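Long-range contact in conserved domain protein (Bacillus anthracis, PDB 3FBQ), which is of unknown function but is built largely of antiparallel beta strands, with two regions related to the E-set clan: residues S175-E183 against S194-K202. Sequence-based numbering, arbitrary orientation.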
ATOM      1  N   SER A 175     -25.614 -18.040  -7.293  1.00 26.14           N
ATOM      2  CA  SER A 175     -25.694 -16.707  -7.886  1.00 25.15           C
ATOM      3  C   SER A 175     -25.632 -16.829  -9.398  1.00 23.77           C
ATOM      4  O   SER A 175     -25.425 -17.913  -9.949  1.00 22.09           O
ATOM      5  CB  SER A 175     -24.558 -15.823  -7.355  1.00 25.37           C
ATOM      6  OG  SER A 175     -23.301 -16.275  -7.873  1.00 30.13           O
ATOM      7  N   PHE A 176     -25.892 -15.714 -10.074  1.00 23.69           N
ATOM      8  CA  PHE A 176     -25.767 -15.665 -11.550  1.00 23.42           C
ATOM      9  C   PHE A 176     -25.212 -14.351 -12.038  1.00 22.25           C
ATOM     10  O   PHE A 176     -25.444 -13.334 -11.413  1.00 24.55           O
ATOM     11  CB  PHE A 176     -27.094 -16.022 -12.246  1.00 23.09           C
ATOM     12  CG  PHE A 176     -28.096 -14.898 -12.297  1.00 23.64           C
ATOM     13  CD1 PHE A 176     -29.187 -14.883 -11.434  1.00 27.07           C
ATOM     14  CD2 PHE A 176     -27.979 -13.885 -13.218  1.00 24.96           C
ATOM     15  CE1 PHE A 176     -30.157 -13.875 -11.487  1.00 25.66           C
ATOM     16  CE2 PHE A 176     -28.904 -12.857 -13.249  1.00 27.31           C
ATOM     17  CZ  PHE A 176     -30.018 -12.869 -12.404  1.00 25.82           C
ATOM     18  N   ILE A 177     -24.533 -14.337 -13.172  1.00 22.25           N
ATOM     19  CA  ILE A 177     -23.812 -13.113 -13.672  1.00 22.12           C
ATOM     20  C   ILE A 177     -24.268 -12.583 -15.014  1.00 22.12           C
ATOM     21  O   ILE A 177     -24.383 -13.326 -15.961  1.00 22.48           O
ATOM     22  CB  ILE A 177     -22.314 -13.382 -13.809  1.00 21.55           C
ATOM     23  CG1 ILE A 177     -21.729 -13.912 -12.486  1.00 21.42           C
ATOM     24  CG2 ILE A 177     -21.593 -12.137 -14.282  1.00 22.20           C
ATOM     25  CD1 ILE A 177     -20.369 -14.470 -12.663  1.00 21.88           C
ATOM     26  N   LEU A 178     -24.534 -11.294 -15.103  1.00 23.49           N
ATOM     27  CA  LEU A 178     -24.794 -10.680 -16.429  1.00 25.15           C
ATOM     28  C   LEU A 178     -23.591  -9.878 -16.967  1.00 25.40           C
ATOM     29  O   LEU A 178     -23.180  -8.882 -16.370  1.00 25.05           O
ATOM     30  CB  LEU A 178     -26.048  -9.801 -16.414  1.00 24.88           C
ATOM     31  CG  LEU A 178     -27.352 -10.521 -16.029  1.00 27.10           C
ATOM     32  CD1 LEU A 178     -28.465  -9.523 -16.005  1.00 27.31           C
ATOM     33  CD2 LEU A 178     -27.739 -11.723 -16.876  1.00 25.89           C
ATOM     34  N   TYR A 179     -23.040 -10.321 -18.087  1.00 25.71           N
ATOM     35  CA  TYR A 179     -22.007  -9.575 -18.745  1.00 26.90           C
ATOM     36  C   TYR A 179     -22.590  -8.696 -19.833  1.00 27.84           C
ATOM     37  O   TYR A 179     -23.381  -9.119 -20.668  1.00 27.49           O
ATOM     38  CB  TYR A 179     -21.099 -10.524 -19.434  1.00 26.34           C
ATOM     39  CG  TYR A 179     -20.347 -11.424 -18.534  1.00 28.51           C
ATOM     40  CD1 TYR A 179     -19.075 -11.058 -18.045  1.00 22.84           C
ATOM     41  CD2 TYR A 179     -20.863 -12.712 -18.201  1.00 31.58           C
ATOM     42  CE1 TYR A 179     -18.354 -11.905 -17.263  1.00 22.39           C
ATOM     43  CE2 TYR A 179     -20.120 -13.589 -17.396  1.00 27.80           C
ATOM     44  CZ  TYR A 179     -18.871 -13.170 -16.939  1.00 27.28           C
ATOM     45  OH  TYR A 179     -18.138 -14.020 -16.149  1.00 32.69           O
ATOM     46  N   TYR A 180     -22.133  -7.473 -19.876  1.00 29.51           N
ATOM     47  CA  TYR A 180     -22.647  -6.579 -20.876  1.00 31.00           C
ATOM     48  C   TYR A 180     -21.794  -5.286 -21.012  1.00 31.51           C
ATOM     49  O   TYR A 180     -20.770  -5.129 -20.329  1.00 30.63           O
ATOM     50  CB  TYR A 180     -24.076  -6.267 -20.492  1.00 31.26           C
ATOM     51  CG  TYR A 180     -24.127  -5.403 -19.268  1.00 32.95           C
ATOM     52  CD1 TYR A 180     -24.010  -5.953 -17.982  1.00 32.78           C
ATOM     53  CD2 TYR A 180     -24.270  -4.007 -19.393  1.00 33.99           C
ATOM     54  CE1 TYR A 180     -24.039  -5.117 -16.848  1.00 32.78           C
ATOM     55  CE2 TYR A 180     -24.311  -3.165 -18.267  1.00 31.81           C
ATOM     56  CZ  TYR A 180     -24.192  -3.719 -17.017  1.00 30.52           C
ATOM     57  OH  TYR A 180     -24.265  -2.872 -15.956  1.00 27.76           O
ATOM     58  N   ASN A 181     -22.218  -4.377 -21.903  1.00 32.72           N
ATOM     59  CA  ASN A 181     -21.453  -3.137 -22.180  1.00 33.36           C
ATOM     60  C   ASN A 181     -22.320  -2.037 -22.685  1.00 34.72           C
ATOM     61  O   ASN A 181     -23.380  -2.305 -23.220  1.00 35.46           O
ATOM     62  CB  ASN A 181     -20.318  -3.342 -23.178  1.00 31.77           C
ATOM     63  CG  ASN A 181     -20.787  -3.908 -24.469  1.00 30.52           C
ATOM     64  OD1 ASN A 181     -21.579  -3.320 -25.215  1.00 26.41           O
ATOM     65  ND2 ASN A 181     -20.291  -5.075 -24.754  1.00 31.19           N
ATOM     66  N   GLN A 182     -21.836  -0.801 -22.523  1.00 36.39           N
ATOM     67  CA  GLN A 182     -22.522   0.395 -22.969  1.00 37.25           C
ATOM     68  C   GLN A 182     -21.720   0.887 -24.124  1.00 38.26           C
ATOM     69  O   GLN A 182     -20.494   0.757 -24.116  1.00 37.43           O
ATOM     70  CB  GLN A 182     -22.588   1.468 -21.865  1.00 37.03           C
ATOM     71  CG  GLN A 182     -21.280   1.825 -21.172  1.00 38.41           C
ATOM     72  CD  GLN A 182     -21.447   2.874 -20.053  1.00 42.05           C
ATOM     73  OE1 GLN A 182     -20.820   3.967 -20.072  1.00 41.04           O
ATOM     74  NE2 GLN A 182     -22.261   2.538 -19.056  1.00 44.16           N
ATOM     75  N   GLU A 183     -22.444   1.401 -25.127  1.00 40.29           N
ATOM     76  CA  GLU A 183     -21.900   2.239 -26.212  1.00 41.69           C
ATOM     77  C   GLU A 183     -22.538   3.645 -26.257  1.00 42.71           C
ATOM     78  O   GLU A 183     -23.741   3.797 -26.026  1.00 42.94           O
ATOM     79  CB  GLU A 183     -22.059   1.533 -27.535  1.00 41.09           C
ATOM     80  CG  GLU A 183     -21.157   0.332 -27.662  1.00 42.88           C
ATOM     81  CD  GLU A 183     -21.642  -0.622 -28.745  1.00 47.31           C
ATOM     82  OE1 GLU A 183     -22.018  -0.130 -29.837  1.00 49.72           O
ATOM     83  OE2 GLU A 183     -21.664  -1.858 -28.509  1.00 46.83           O
ATOM     84  N   SER A 194     -20.312  11.547 -18.182  1.00 53.67           N
ATOM     85  CA  SER A 194     -20.419  10.430 -17.252  1.00 52.45           C
ATOM     86  C   SER A 194     -21.682   9.614 -17.513  1.00 51.57           C
ATOM     87  O   SER A 194     -22.659   9.712 -16.771  1.00 51.80           O
ATOM     88  CB  SER A 194     -20.407  10.932 -15.807  1.00 52.50           C
ATOM     89  OG  SER A 194     -21.254  10.146 -14.986  1.00 53.17           O
ATOM     90  N   VAL A 195     -21.653   8.809 -18.570  1.00 50.38           N
ATOM     91  CA  VAL A 195     -22.724   7.858 -18.838  1.00 48.42           C
ATOM     92  C   VAL A 195     -22.493   6.545 -18.096  1.00 48.32           C
ATOM     93  O   VAL A 195     -21.443   5.918 -18.237  1.00 47.18           O
ATOM     94  CB  VAL A 195     -22.859   7.568 -20.345  1.00 48.29           C
ATOM     95  CG1 VAL A 195     -24.157   6.828 -20.628  1.00 48.09           C
ATOM     96  CG2 VAL A 195     -22.790   8.863 -21.141  1.00 47.90           C
ATOM     97  N   ASP A 196     -23.481   6.136 -17.307  1.00 47.89           N
ATOM     98  CA  ASP A 196     -23.335   4.994 -16.444  1.00 46.81           C
ATOM     99  C   ASP A 196     -24.576   4.128 -16.555  1.00 46.19           C
ATOM    100  O   ASP A 196     -25.667   4.553 -16.164  1.00 46.51           O
ATOM    101  CB  ASP A 196     -23.139   5.489 -15.023  1.00 46.92           C
ATOM    102  CG  ASP A 196     -23.125   4.378 -14.032  1.00 48.24           C
ATOM    103  OD1 ASP A 196     -23.780   4.530 -12.985  1.00 50.04           O
ATOM    104  OD2 ASP A 196     -22.490   3.339 -14.318  1.00 49.34           O
ATOM    105  N   VAL A 197     -24.408   2.911 -17.065  1.00 45.46           N
ATOM    106  CA  VAL A 197     -25.556   2.026 -17.386  1.00 44.67           C
ATOM    107  C   VAL A 197     -25.778   0.899 -16.382  1.00 44.47           C
ATOM    108  O   VAL A 197     -25.039  -0.068 -16.352  1.00 44.94           O
ATOM    109  CB  VAL A 197     -25.446   1.375 -18.781  1.00 43.93           C
ATOM    110  CG1 VAL A 197     -26.742   0.844 -19.159  1.00 44.12           C
ATOM    111  CG2 VAL A 197     -25.026   2.353 -19.809  1.00 43.27           C
ATOM    112  N   GLU A 198     -26.837   1.038 -15.601  1.00 44.48           N
ATOM    113  CA  GLU A 198     -27.226   0.115 -14.562  1.00 44.40           C
ATOM    114  C   GLU A 198     -28.296  -0.764 -15.113  1.00 43.09           C
ATOM    115  O   GLU A 198     -29.094  -0.291 -15.888  1.00 44.02           O
ATOM    116  CB  GLU A 198     -27.890   0.895 -13.433  1.00 45.82           C
ATOM    117  CG  GLU A 198     -27.388   0.498 -12.064  1.00 50.04           C
ATOM    118  CD  GLU A 198     -26.010   1.100 -11.809  1.00 55.75           C
ATOM    119  OE1 GLU A 198     -25.215   0.426 -11.114  1.00 56.20           O
ATOM    120  OE2 GLU A 198     -25.732   2.235 -12.330  1.00 57.67           O
ATOM    121  N   LEU A 199     -28.337  -2.029 -14.696  1.00 41.47           N
ATOM    122  CA  LEU A 199     -29.422  -2.931 -15.034  1.00 38.83           C
ATOM    123  C   LEU A 199     -30.155  -3.376 -13.801  1.00 39.03           C
ATOM    124  O   LEU A 199     -29.591  -3.589 -12.729  1.00 38.33           O
ATOM    125  CB  LEU A 199     -28.908  -4.179 -15.702  1.00 38.29           C
ATOM    126  CG  LEU A 199     -27.804  -4.172 -16.747  1.00 36.05           C
ATOM    127  CD1 LEU A 199     -27.425  -5.633 -16.931  1.00 34.02           C
ATOM    128  CD2 LEU A 199     -28.218  -3.527 -18.064  1.00 32.96           C
ATOM    129  N   THR A 200     -31.446  -3.559 -13.986  1.00 39.64           N
ATOM    130  CA  THR A 200     -32.348  -3.982 -12.934  1.00 39.00           C
ATOM    131  C   THR A 200     -32.925  -5.234 -13.518  1.00 37.60           C
ATOM    132  O   THR A 200     -33.176  -5.293 -14.736  1.00 37.58           O
ATOM    133  CB  THR A 200     -33.421  -2.873 -12.701  1.00 40.20           C
ATOM    134  OG1 THR A 200     -33.290  -2.381 -11.359  1.00 42.87           O
ATOM    135  CG2 THR A 200     -34.865  -3.325 -13.029  1.00 39.18           C
ATOM    136  N   VAL A 201     -33.113  -6.243 -12.677  1.00 36.39           N
ATOM    137  CA  VAL A 201     -33.453  -7.564 -13.183  1.00 34.89           C
ATOM    138  C   VAL A 201     -34.749  -8.140 -12.624  1.00 34.55           C
ATOM    139  O   VAL A 201     -34.952  -8.153 -11.420  1.00 32.94           O
ATOM    140  CB  VAL A 201     -32.250  -8.558 -13.037  1.00 34.72           C
ATOM    141  CG1 VAL A 201     -32.571  -9.865 -13.620  1.00 32.66           C
ATOM    142  CG2 VAL A 201     -31.010  -8.018 -13.756  1.00 34.75           C
ATOM    143  N   LYS A 202     -35.622  -8.609 -13.532  1.00 34.92           N
ATOM    144  CA  LYS A 202     -36.802  -9.417 -13.163  1.00 35.13           C
ATOM    145  C   LYS A 202     -36.821 -10.709 -13.974  1.00 34.41           C
ATOM    146  O   LYS A 202     -36.100 -10.772 -14.962  1.00 34.57           O
ATOM    147  CB  LYS A 202     -38.083  -8.619 -13.418  1.00 35.49           C
ATOM    148  CG  LYS A 202     -38.361  -7.573 -12.365  1.00 38.20           C
ATOM    149  CD  LYS A 202     -39.822  -7.167 -12.430  1.00 44.95           C
ATOM    150  CE  LYS A 202     -40.191  -6.278 -11.245  1.00 46.88           C
ATOM    151  NZ  LYS A 202     -41.286  -5.301 -11.650  1.00 48.67           N
TER
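Y180 and L199 meet where strand 175-183 faces strand 196-202 across the interior of what is probably an E-set beta sandwich, formed by one curled antiparallel sheet. L199 CD1 lies over one face of the Y180 ring in a CH-pi contact, 3.6 Å from the ring centroid and displaced toward the rim. With chi1 at 70°, CG of Y180 stands between its backbone N and carbonyl carbon, and the ring extends across to the facing strand. Y180 OH donates a hydrogen bond to V197 O, 2.9 Å away. The oxygen accepts it in the carbonyl plane, at a C=O...donor angle of 157°. This bond gives the hydroxyl a partner between the strands and probably helps fix the ring.

L178 and V201 extend toward each other tip to tip, with L178 CD1 3.7 Å from V201 CG2. L178 CD1 also lies 4.1 Å from L199 CD1. The other V201 methyl, CG1, sits at the edge of the F176 ring, 4.1 Å from CZ. At the far end, CB and CG of Q182 run alongside V197 CG2.

The N-to-C directions of the two strand segments make 144°, roughly antiparallel, with axes 7.8 Å apart at closest. Strand 224-231 flanks strand 175-184, and its W226 and F230 rings meet Y180 and F176. Strand 162-171 lies on its other side. Strand 196-203 runs between strands 208-218 and 239-247, and L199 also touches V242.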